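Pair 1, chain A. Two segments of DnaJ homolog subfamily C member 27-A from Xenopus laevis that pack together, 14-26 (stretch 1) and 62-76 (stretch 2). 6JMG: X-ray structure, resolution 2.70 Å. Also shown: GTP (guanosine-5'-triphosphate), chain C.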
# COMPACT_ATOMS: atom_id res chain seq x y z
N ALA A 14 24.74 5.31 0.80
CA ALA A 14 23.72 6.15 0.16
C ALA A 14 22.56 5.30 -0.34
O ALA A 14 22.74 4.29 -1.02
CB ALA A 14 24.31 6.95 -0.97
N LEU A 15 21.35 5.75 -0.04
CA LEU A 15 20.17 4.93 -0.27
C LEU A 15 19.60 5.18 -1.67
O LEU A 15 19.50 6.32 -2.12
CB LEU A 15 19.13 5.25 0.79
CG LEU A 15 18.21 4.13 1.24
CD1 LEU A 15 18.95 2.80 1.21
CD2 LEU A 15 17.72 4.45 2.62
N ARG A 16 19.22 4.10 -2.34
CA ARG A 16 18.66 4.18 -3.69
C ARG A 16 17.24 3.64 -3.66
O ARG A 16 17.03 2.46 -3.38
CB ARG A 16 19.53 3.42 -4.68
CG ARG A 16 21.03 3.66 -4.43
CD ARG A 16 21.96 2.76 -5.24
NE ARG A 16 22.57 3.49 -6.35
CZ ARG A 16 23.63 4.28 -6.24
NH1 ARG A 16 24.20 4.47 -5.05
NH2 ARG A 16 24.11 4.91 -7.31
N ILE A 17 16.27 4.51 -3.97
CA ILE A 17 14.86 4.16 -3.88
C ILE A 17 14.19 4.52 -5.20
O ILE A 17 14.74 5.26 -6.03
CB ILE A 17 14.13 4.87 -2.72
CG1 ILE A 17 13.95 6.37 -3.01
CG2 ILE A 17 14.90 4.72 -1.42
CD1 ILE A 17 13.14 7.10 -1.94
N LYS A 18 12.99 3.98 -5.38
CA LYS A 18 12.16 4.12 -6.56
C LYS A 18 10.79 4.67 -6.15
O LYS A 18 10.15 4.14 -5.24
CB LYS A 18 12.02 2.76 -7.25
CG LYS A 18 10.95 2.73 -8.34
CD LYS A 18 10.74 1.32 -8.90
CE LYS A 18 10.03 1.37 -10.24
NZ LYS A 18 8.88 0.46 -10.21
N VAL A 19 10.36 5.74 -6.82
CA VAL A 19 9.10 6.44 -6.52
C VAL A 19 8.29 6.50 -7.81
O VAL A 19 8.83 6.79 -8.89
CB VAL A 19 9.36 7.86 -5.97
CG1 VAL A 19 8.08 8.62 -5.88
CG2 VAL A 19 10.09 7.81 -4.61
N ILE A 20 7.01 6.18 -7.73
CA ILE A 20 6.14 6.34 -8.88
C ILE A 20 4.97 7.24 -8.51
O ILE A 20 4.65 7.44 -7.34
CB ILE A 20 5.63 5.00 -9.41
CG1 ILE A 20 4.71 4.35 -8.41
CG2 ILE A 20 6.81 4.07 -9.73
CD1 ILE A 20 4.01 3.15 -9.00
N SER A 21 4.31 7.76 -9.54
CA SER A 21 3.11 8.57 -9.40
C SER A 21 1.92 7.88 -10.06
O SER A 21 2.04 7.35 -11.16
CB SER A 21 3.30 9.94 -10.05
OG SER A 21 3.45 9.77 -11.45
N MET A 22 0.77 7.93 -9.41
CA MET A 22 -0.43 7.33 -9.98
C MET A 22 -1.60 8.29 -9.77
O MET A 22 -1.64 9.05 -8.80
CB MET A 22 -0.76 5.95 -9.35
CG MET A 22 0.33 4.90 -9.45
SD MET A 22 -0.01 3.29 -8.66
CE MET A 22 -1.75 3.40 -8.40
N GLY A 23 -2.54 8.25 -10.70
CA GLY A 23 -3.75 9.04 -10.64
C GLY A 23 -4.16 9.50 -12.03
O GLY A 23 -3.38 9.48 -12.99
N ASN A 24 -5.41 9.94 -12.14
CA ASN A 24 -6.01 10.25 -13.43
C ASN A 24 -5.26 11.37 -14.15
O ASN A 24 -4.42 12.08 -13.57
CB ASN A 24 -7.48 10.61 -13.24
CG ASN A 24 -8.37 9.39 -12.98
OD1 ASN A 24 -7.88 8.27 -12.82
ND2 ASN A 24 -9.68 9.60 -12.96
N ALA A 25 -5.54 11.51 -15.44
CA ALA A 25 -4.93 12.57 -16.22
C ALA A 25 -5.36 13.95 -15.71
O ALA A 25 -6.47 14.12 -15.19
CB ALA A 25 -5.29 12.43 -17.69
N GLU A 26 -4.46 14.93 -15.86
CA GLU A 26 -4.69 16.35 -15.54
C GLU A 26 -4.78 16.61 -14.05
O GLU A 26 -5.10 17.72 -13.63
CB GLU A 26 -5.95 16.90 -16.22
CG GLU A 26 -5.80 17.12 -17.70
CD GLU A 26 -6.66 18.27 -18.18
OE1 GLU A 26 -6.58 19.37 -17.57
OE2 GLU A 26 -7.41 18.06 -19.16
N ASP A 62 19.64 12.15 8.32
CA ASP A 62 20.82 12.54 7.57
C ASP A 62 21.31 11.34 6.77
O ASP A 62 22.50 11.02 6.70
CB ASP A 62 21.92 13.12 8.46
CG ASP A 62 22.01 12.45 9.80
OD1 ASP A 62 21.53 11.30 9.92
OD2 ASP A 62 22.55 13.08 10.73
N ARG A 63 20.35 10.69 6.13
CA ARG A 63 20.62 9.73 5.08
C ARG A 63 20.54 10.46 3.75
O ARG A 63 19.65 11.29 3.54
CB ARG A 63 19.60 8.58 5.10
CG ARG A 63 19.60 7.73 6.36
CD ARG A 63 19.89 6.28 6.00
NE ARG A 63 21.05 6.19 5.11
CZ ARG A 63 21.34 5.12 4.39
NH1 ARG A 63 20.55 4.05 4.44
NH2 ARG A 63 22.42 5.11 3.60
N GLU A 64 21.48 10.15 2.86
CA GLU A 64 21.44 10.68 1.50
C GLU A 64 20.68 9.69 0.62
O GLU A 64 21.01 8.50 0.58
CB GLU A 64 22.85 10.92 0.97
CG GLU A 64 22.96 12.20 0.16
CD GLU A 64 23.09 13.44 1.03
OE1 GLU A 64 24.01 13.48 1.88
OE2 GLU A 64 22.27 14.37 0.89
N ILE A 65 19.66 10.19 -0.08
CA ILE A 65 18.73 9.35 -0.83
C ILE A 65 18.83 9.71 -2.31
O ILE A 65 18.64 10.88 -2.68
CB ILE A 65 17.27 9.51 -0.36
CG1 ILE A 65 17.15 9.56 1.16
CG2 ILE A 65 16.41 8.41 -0.94
CD1 ILE A 65 17.86 8.44 1.89
N LYS A 66 19.09 8.71 -3.15
CA LYS A 66 19.00 8.87 -4.59
C LYS A 66 17.65 8.30 -5.02
O LYS A 66 17.38 7.12 -4.81
CB LYS A 66 20.16 8.17 -5.29
CG LYS A 66 20.12 8.24 -6.83
CD LYS A 66 21.12 7.26 -7.49
CE LYS A 66 20.91 7.11 -9.01
NZ LYS A 66 20.10 5.90 -9.42
N VAL A 67 16.81 9.15 -5.61
CA VAL A 67 15.40 8.83 -5.86
C VAL A 67 15.19 8.65 -7.35
O VAL A 67 15.36 9.60 -8.12
CB VAL A 67 14.47 9.91 -5.31
CG1 VAL A 67 13.05 9.48 -5.45
CG2 VAL A 67 14.81 10.24 -3.87
N ASN A 68 14.82 7.45 -7.75
CA ASN A 68 14.40 7.18 -9.12
C ASN A 68 12.90 7.41 -9.22
O ASN A 68 12.11 6.69 -8.62
CB ASN A 68 14.74 5.75 -9.51
CG ASN A 68 16.23 5.48 -9.52
OD1 ASN A 68 16.93 5.82 -10.48
ND2 ASN A 68 16.72 4.88 -8.45
N ILE A 69 12.51 8.40 -10.02
CA ILE A 69 11.12 8.77 -10.16
C ILE A 69 10.63 8.29 -11.52
O ILE A 69 11.26 8.57 -12.55
CB ILE A 69 10.92 10.29 -9.99
CG1 ILE A 69 11.38 10.73 -8.59
CG2 ILE A 69 9.46 10.67 -10.15
CD1 ILE A 69 11.18 12.24 -8.28
N PHE A 70 9.53 7.54 -11.51
CA PHE A 70 8.81 7.11 -12.71
C PHE A 70 7.46 7.81 -12.63
O PHE A 70 6.50 7.29 -12.06
CB PHE A 70 8.65 5.58 -12.77
CG PHE A 70 9.96 4.86 -12.86
CD1 PHE A 70 10.83 4.82 -11.76
CD2 PHE A 70 10.34 4.22 -14.03
CE1 PHE A 70 12.05 4.16 -11.84
CE2 PHE A 70 11.54 3.56 -14.11
CZ PHE A 70 12.40 3.53 -13.01
N ASP A 71 7.40 9.00 -13.22
CA ASP A 71 6.18 9.79 -13.26
C ASP A 71 5.29 9.18 -14.33
O ASP A 71 5.65 9.20 -15.51
CB ASP A 71 6.54 11.24 -13.54
CG ASP A 71 5.33 12.12 -13.77
OD1 ASP A 71 4.21 11.76 -13.35
OD2 ASP A 71 5.50 13.19 -14.38
N MET A 72 4.15 8.60 -13.93
CA MET A 72 3.33 7.84 -14.87
C MET A 72 2.26 8.72 -15.50
O MET A 72 1.76 9.66 -14.89
CB MET A 72 2.64 6.63 -14.21
CG MET A 72 3.54 5.66 -13.38
SD MET A 72 2.78 4.05 -12.95
CE MET A 72 1.28 4.51 -12.23
N ALA A 73 1.87 8.34 -16.71
CA ALA A 73 0.80 9.01 -17.42
C ALA A 73 -0.53 8.45 -16.94
O ALA A 73 -0.68 7.24 -16.77
CB ALA A 73 0.96 8.80 -18.92
N GLY A 74 -1.50 9.33 -16.71
CA GLY A 74 -2.74 8.90 -16.08
C GLY A 74 -3.83 8.44 -17.04
O GLY A 74 -4.78 7.78 -16.64
N HIS A 75 -3.72 8.84 -18.29
CA HIS A 75 -4.70 8.43 -19.28
C HIS A 75 -4.72 6.91 -19.41
O HIS A 75 -3.66 6.27 -19.41
CB HIS A 75 -4.36 9.10 -20.62
CG HIS A 75 -5.45 8.98 -21.63
ND1 HIS A 75 -5.76 7.79 -22.24
CD2 HIS A 75 -6.32 9.90 -22.11
CE1 HIS A 75 -6.77 7.98 -23.08
NE2 HIS A 75 -7.12 9.25 -23.02
N PRO A 76 -5.90 6.30 -19.50
CA PRO A 76 -5.96 4.82 -19.60
C PRO A 76 -5.31 4.25 -20.84
O PRO A 76 -4.89 3.08 -20.82
CB PRO A 76 -7.47 4.53 -19.58
CG PRO A 76 -8.11 5.81 -20.01
CD PRO A 76 -7.23 6.92 -19.49
PG GTP C . -0.93 13.44 -16.96
O1G GTP C . 0.58 13.37 -17.03
O2G GTP C . -1.52 12.22 -16.31
O3G GTP C . -1.48 13.58 -18.36
O3B GTP C . -1.45 14.66 -16.03
PB GTP C . -0.72 15.12 -14.67
O1B GTP C . -1.28 14.38 -13.48
O2B GTP C . 0.78 14.96 -14.67
O3A GTP C . -1.18 16.65 -14.53
PA GTP C . -0.15 17.88 -14.67
O1A GTP C . 0.90 17.88 -13.60
O2A GTP C . 0.49 17.90 -16.03
O5' GTP C . -1.19 19.08 -14.53
C5' GTP C . -2.33 19.12 -15.36
C4' GTP C . -2.77 20.58 -15.45
O4' GTP C . -3.21 20.97 -14.18
C3' GTP C . -1.67 21.54 -15.82
O3' GTP C . -2.32 22.52 -16.58
C2' GTP C . -1.24 22.20 -14.53
O2' GTP C . -0.90 23.57 -14.65
C1' GTP C . -2.50 22.12 -13.72
N9 GTP C . -2.22 21.97 -12.30
C8 GTP C . -1.44 21.02 -11.70
N7 GTP C . -1.48 21.21 -10.35
C5 GTP C . -2.28 22.28 -10.10
C6 GTP C . -2.67 22.89 -8.92
O6 GTP C . -2.26 22.49 -7.83
N1 GTP C . -3.54 23.96 -8.96
C2 GTP C . -4.01 24.43 -10.16
N2 GTP C . -4.83 25.47 -10.17
N3 GTP C . -3.62 23.81 -11.34
C4 GTP C . -2.77 22.76 -11.31

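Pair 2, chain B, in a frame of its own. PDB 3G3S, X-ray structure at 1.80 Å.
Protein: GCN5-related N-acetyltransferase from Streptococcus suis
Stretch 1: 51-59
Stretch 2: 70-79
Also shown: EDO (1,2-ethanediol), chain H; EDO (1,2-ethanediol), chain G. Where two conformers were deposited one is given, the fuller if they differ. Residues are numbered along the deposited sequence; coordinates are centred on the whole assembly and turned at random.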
# COMPACT_ATOMS: atom_id res chain seq x y z
N SER B 51 20.89 6.94 -10.23
CA SER B 51 20.82 8.21 -9.52
C SER B 51 19.92 7.94 -8.30
O SER B 51 19.17 6.96 -8.30
CB SER B 51 20.26 9.32 -10.40
OG SER B 51 18.89 9.16 -10.51
N PHE B 52 20.01 8.78 -7.28
CA PHE B 52 19.31 8.56 -6.03
C PHE B 52 18.76 9.80 -5.39
O PHE B 52 19.23 10.93 -5.65
CB PHE B 52 20.31 8.03 -4.97
CG PHE B 52 20.89 6.68 -5.26
CD1 PHE B 52 21.95 6.55 -6.16
CD2 PHE B 52 20.41 5.55 -4.62
CE1 PHE B 52 22.49 5.29 -6.43
CE2 PHE B 52 20.95 4.31 -4.89
CZ PHE B 52 21.98 4.18 -5.78
N PHE B 53 17.79 9.57 -4.53
CA PHE B 53 17.28 10.53 -3.58
C PHE B 53 17.44 9.94 -2.21
O PHE B 53 17.19 8.75 -1.99
CB PHE B 53 15.81 10.83 -3.79
CG PHE B 53 15.58 11.84 -4.86
CD1 PHE B 53 15.59 11.47 -6.20
CD2 PHE B 53 15.39 13.17 -4.54
CE1 PHE B 53 15.40 12.42 -7.19
CE2 PHE B 53 15.19 14.14 -5.55
CZ PHE B 53 15.19 13.76 -6.85
N GLY B 54 17.75 10.82 -1.27
CA GLY B 54 17.87 10.50 0.14
C GLY B 54 17.03 11.53 0.88
O GLY B 54 17.43 12.68 0.97
N PHE B 55 15.84 11.14 1.32
CA PHE B 55 15.00 12.04 2.11
C PHE B 55 15.24 11.76 3.56
O PHE B 55 15.01 10.65 4.03
CB PHE B 55 13.53 11.84 1.81
CG PHE B 55 13.14 12.27 0.42
CD1 PHE B 55 13.23 11.40 -0.64
CD2 PHE B 55 12.71 13.57 0.20
CE1 PHE B 55 12.84 11.80 -1.91
CE2 PHE B 55 12.32 14.00 -1.08
CZ PHE B 55 12.40 13.12 -2.12
N LEU B 56 15.64 12.80 4.28
CA LEU B 56 16.09 12.66 5.67
C LEU B 56 15.12 13.24 6.69
O LEU B 56 14.94 14.43 6.74
CB LEU B 56 17.42 13.38 5.78
CG LEU B 56 18.50 12.75 4.87
CD1 LEU B 56 19.50 13.87 4.42
CD2 LEU B 56 19.12 11.56 5.59
N ALA B 57 14.55 12.40 7.55
CA ALA B 57 13.54 12.85 8.53
C ALA B 57 13.92 12.61 10.01
O ALA B 57 14.81 11.80 10.36
CB ALA B 57 12.21 12.20 8.20
N GLY B 58 13.27 13.37 10.89
CA GLY B 58 13.50 13.24 12.33
C GLY B 58 14.71 14.03 12.81
O GLY B 58 15.05 15.05 12.27
N GLN B 59 15.31 13.59 13.91
CA GLN B 59 16.48 14.23 14.42
C GLN B 59 17.62 13.97 13.45
O GLN B 59 17.70 12.89 12.87
CB GLN B 59 16.83 13.69 15.82
CG GLN B 59 15.79 14.02 16.87
CD GLN B 59 15.61 15.53 17.11
OE1 GLN B 59 16.57 16.30 17.11
NE2 GLN B 59 14.36 15.95 17.34
N GLY B 70 29.08 8.52 -1.47
CA GLY B 70 29.53 7.77 -2.62
C GLY B 70 28.44 7.38 -3.61
O GLY B 70 28.63 6.43 -4.40
N LYS B 71 27.32 8.09 -3.58
CA LYS B 71 26.22 7.84 -4.51
C LYS B 71 25.89 9.10 -5.29
O LYS B 71 26.06 10.21 -4.80
CB LYS B 71 24.98 7.38 -3.76
CG LYS B 71 25.13 6.06 -3.08
CD LYS B 71 23.85 5.72 -2.35
CE LYS B 71 23.86 4.33 -1.84
NZ LYS B 71 24.97 4.10 -0.86
N ASN B 72 25.39 8.92 -6.51
CA ASN B 72 24.93 10.02 -7.32
C ASN B 72 23.56 10.40 -6.75
O ASN B 72 22.52 10.00 -7.28
CB ASN B 72 24.83 9.56 -8.77
CG ASN B 72 24.33 10.63 -9.69
OD1 ASN B 72 24.46 11.83 -9.39
ND2 ASN B 72 23.73 10.22 -10.83
N ILE B 73 23.57 11.20 -5.68
CA ILE B 73 22.37 11.42 -4.84
C ILE B 73 21.98 12.84 -4.57
O ILE B 73 22.85 13.72 -4.46
CB ILE B 73 22.60 10.71 -3.43
CG1 ILE B 73 21.32 10.64 -2.62
CG2 ILE B 73 23.67 11.43 -2.64
CD1 ILE B 73 21.30 9.54 -1.60
N ILE B 74 20.66 13.09 -4.54
CA ILE B 74 20.11 14.36 -4.07
C ILE B 74 19.63 14.12 -2.61
O ILE B 74 18.77 13.25 -2.37
CB ILE B 74 18.94 14.94 -4.97
CG1 ILE B 74 19.44 15.17 -6.42
CG2 ILE B 74 18.36 16.24 -4.34
CD1 ILE B 74 18.31 15.60 -7.43
N LEU B 75 20.25 14.83 -1.66
CA LEU B 75 19.90 14.78 -0.25
C LEU B 75 18.82 15.82 0.01
O LEU B 75 19.00 17.01 -0.32
CB LEU B 75 21.07 15.14 0.64
CG LEU B 75 22.32 14.30 0.50
CD1 LEU B 75 23.35 14.77 1.51
CD2 LEU B 75 21.97 12.87 0.71
N VAL B 76 17.71 15.40 0.61
CA VAL B 76 16.63 16.32 0.90
C VAL B 76 16.34 16.34 2.41
O VAL B 76 15.72 15.44 2.93
CB VAL B 76 15.34 15.99 0.12
CG1 VAL B 76 14.29 17.09 0.43
CG2 VAL B 76 15.61 15.84 -1.40
N PRO B 77 16.79 17.40 3.11
CA PRO B 77 16.55 17.51 4.54
C PRO B 77 15.11 17.89 4.88
O PRO B 77 14.56 18.83 4.29
CB PRO B 77 17.44 18.67 4.95
CG PRO B 77 17.63 19.48 3.76
CD PRO B 77 17.55 18.55 2.59
N GLN B 78 14.53 17.20 5.85
CA GLN B 78 13.18 17.50 6.28
C GLN B 78 13.15 18.87 6.91
O GLN B 78 12.15 19.60 6.80
CB GLN B 78 12.75 16.51 7.34
CG GLN B 78 11.36 16.77 7.92
CD GLN B 78 10.95 15.73 8.94
OE1 GLN B 78 11.73 15.36 9.85
NE2 GLN B 78 9.72 15.26 8.82
N ASN B 79 14.23 19.22 7.58
CA ASN B 79 14.30 20.46 8.35
C ASN B 79 15.69 21.08 8.38
O ASN B 79 16.66 20.51 7.92
CB ASN B 79 13.75 20.20 9.76
CG ASN B 79 14.49 19.09 10.47
OD1 ASN B 79 15.67 19.19 10.64
ND2 ASN B 79 13.80 18.02 10.86
C1 EDO H . 15.10 22.11 5.01
O1 EDO H . 13.71 21.86 5.13
C2 EDO H . 15.38 23.46 5.64
O2 EDO H . 14.75 24.44 4.82
C1 EDO G . 8.40 19.35 5.52
O1 EDO G . 7.85 18.19 6.18
C2 EDO G . 9.41 18.94 4.47
O2 EDO G . 10.30 20.02 4.25

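Pair 1 and pair 2 are each two neighbouring parallel strands of a sheet, and the backbone atoms of 14 central residues superpose with an RMSD of 0.6 Å. The N-to-C directions diverge by 25° in pair 1 and 16° in pair 2. In both, alternate residues of the first strand reach the second with N and O, so one ladder of hydrogen bonds is laid down twice. In pair 1, Ile17(A) N donates to Lys66(A) O (3.0 Å) and Asn68(A) N to Ile17(A) O (2.8 Å); at the matching places Phe52(B) N donates to Asn72(B) O (2.8 Å) and Ile74(B) N to Phe52(B) O (2.8 Å). The next rung is made by Val19(A) and by its counterpart Gly54(B): Val19(A) N to Asn68(A) O is 2.7 Å, and Gly54(B) N to Ile74(B) O is 2.9 Å. Because the backbone makes these bonds, side chains can vary without disturbing the register.

On the face that carries Ile17(A), Val19(A), Val67(A) and Ile69(A), pair 1 packs branched aliphatic groups, which suit an extended backbone and pack against one another on the sheet's face. Val19(A) CG2 lies 3.5 Å from Val67(A) CG1, and Ile17(A) CD1 lies 4.0 Å from Val67(A) CG2. Pair 2 replaces Val19(A) with Gly54(B) and Val67(A) with the longer Ile73(B). The isoleucine extends into the room left by the glycine, its CD1 coming within 3.8 Å of Gly54(B) N; a CB on Gly54(B) would sit a tight 3.1 Å from that methyl. Phe52(B), matching Ile17(A), packs its CB 3.7 Å from Ile73(B) CG1, while Lys71(B) CD lies over its ring face, 4.0 Å from the ring centroid.

The other face reverses the placement of an aromatic ring. In pair 1 the ring belongs to the second strand: Lys18(A) lays its aliphatic stem over Phe70(A), with CE 4.1 Å from the ring centroid, so a long polar residue covers an apolar surface while its amino group is hydrogen-bonded elsewhere in the structure. In pair 2 the rings belong to the first strand. Phe53(B), at the position of Lys18(A), has Ile74(B) CB over its face, 4.2 Å from the centroid, and Val76(B), at the position of Phe70(A), is small enough to fit beside two rings: its CG2 is 4.1 Å from Phe53(B) CD2 and its CB 3.6 Å from Phe55(B) CD2. Asn68(A), matching Ile74(B), instead adds a polar link, ND2 donating to Ile17(A) O at 3.1 Å.

The ladders finish differently. In pair 2, Leu56(B) O accepts from Gln78(B) N (2.9 Å), and the glutamine side chain, extended with chi1 and chi2 both t, reaches across to the first strand, where its OE1 accepts from Gly58(B) N (2.7 Å). At the position of Leu56(B), Ser21(A) has a weak bond from its N to Phe70(A) O (3.4 Å), and its hydroxyl takes over as acceptor: Met72(A) N donates to Ser21(A) OG (2.8 Å). A short polar side chain thus does what a backbone carbonyl does in pair 2.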